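Side-chain contact in TRAS1 ORF2p (Bombyx mori, PDB 1WDU), which carries the endonuclease domain of a telomere-specific non-LTR retrotransposon and probably nicks telomeric DNA for insertion of the element: residues L100-N103 with N104-V107. The protein carries 1 engineered substitution. Numbering follows the deposited sequence.
Sequences LTTN and NIVV
Thr102 OG1 accepts two backbone N-H groups, from Asn104 N at 3.0 Å (N-H...O angle 163°) and, less straight at 150°, from Ile105 N at 3.1 Å. With chi1 at 69°, the hydroxyl sits between the backbone N and carbonyl carbon, turned inward across the chain reversal. Gln136 of helix 131-142 also hydrogen-bonds this oxygen, so three groups fix its position. Thr102 N closes the reversal from the other direction, reaching Ile105 O at 2.8 Å, slightly out of the carbonyl plane; Thr101 CA makes a longer C-H...O contact with that oxygen, at 3.4 Å. The methyl CD1 of Ile105 reaches back along the loop to Leu100 O at 3.4 Å. Thr101 CG2 lies 3.4 Å from Val107 N, while, farther from the bend, Leu100 CB meets Val107 CG2 at 3.8 Å. At the turn, the side-chain amide of Asn104 bonds through ND2 to Tyr123 O and Glu125 OE2. The OG1-to-N(i+2) bond defines an ST turn within a beta turn, judged by 5.2 Å between Thr102 CA and Ile105 CA, in which OG1 replaces Thr102 O as acceptor for Ile105 N. It leads into strand 105-111, which pairs antiparallel with strand 116-123 in this DNase I-like endonuclease sandwich.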
# COMPACT_ATOMS: atom_id res chain seq x y z
N LEU A 100 -15.42 1.53 5.14
CA LEU A 100 -14.50 0.52 4.63
C LEU A 100 -13.21 0.41 5.42
O LEU A 100 -12.52 -0.61 5.36
CB LEU A 100 -14.17 0.82 3.17
CG LEU A 100 -15.38 0.88 2.25
CD1 LEU A 100 -14.96 1.34 0.86
CD2 LEU A 100 -16.06 -0.48 2.21
N THR A 101 -12.89 1.46 6.16
CA THR A 101 -11.66 1.48 6.94
C THR A 101 -11.81 0.70 8.24
O THR A 101 -12.83 0.78 8.92
CB THR A 101 -11.25 2.93 7.26
OG1 THR A 101 -12.20 3.51 8.17
CG2 THR A 101 -11.20 3.76 5.98
N THR A 102 -10.77 -0.07 8.56
CA THR A 102 -10.75 -0.89 9.77
C THR A 102 -9.44 -0.68 10.52
O THR A 102 -8.73 0.30 10.30
CB THR A 102 -10.86 -2.38 9.42
OG1 THR A 102 -9.65 -2.80 8.77
CG2 THR A 102 -12.05 -2.64 8.50
N ASN A 103 -9.13 -1.63 11.40
CA ASN A 103 -7.90 -1.57 12.17
C ASN A 103 -6.71 -2.05 11.35
O ASN A 103 -5.56 -1.90 11.76
CB ASN A 103 -8.02 -2.45 13.43
CG ASN A 103 -9.11 -1.96 14.38
OD1 ASN A 103 -8.84 -1.65 15.54
ND2 ASN A 103 -10.35 -1.90 13.89
N ASN A 104 -6.99 -2.63 10.18
CA ASN A 104 -5.93 -3.15 9.31
C ASN A 104 -5.87 -2.51 7.94
O ASN A 104 -4.85 -2.60 7.25
CB ASN A 104 -6.07 -4.67 9.14
CG ASN A 104 -5.84 -5.43 10.43
OD1 ASN A 104 -6.77 -5.67 11.20
ND2 ASN A 104 -4.58 -5.78 10.69
N ILE A 105 -6.96 -1.88 7.51
CA ILE A 105 -6.96 -1.23 6.21
C ILE A 105 -7.59 0.15 6.27
O ILE A 105 -8.48 0.42 7.09
CB ILE A 105 -7.70 -2.04 5.11
CG1 ILE A 105 -9.21 -1.89 5.26
CG2 ILE A 105 -7.30 -3.52 5.15
CD1 ILE A 105 -9.99 -2.42 4.07
N VAL A 106 -7.10 1.03 5.40
CA VAL A 106 -7.64 2.37 5.29
C VAL A 106 -7.87 2.58 3.79
O VAL A 106 -7.00 2.29 2.95
CB VAL A 106 -6.67 3.44 5.90
CG1 VAL A 106 -5.37 3.51 5.12
CG2 VAL A 106 -7.37 4.80 5.96
N VAL A 107 -9.08 3.01 3.46
CA VAL A 107 -9.47 3.21 2.08
C VAL A 107 -9.76 4.68 1.83
O VAL A 107 -10.51 5.33 2.58
CB VAL A 107 -10.74 2.37 1.76
CG1 VAL A 107 -11.07 2.47 0.27
CG2 VAL A 107 -10.53 0.91 2.18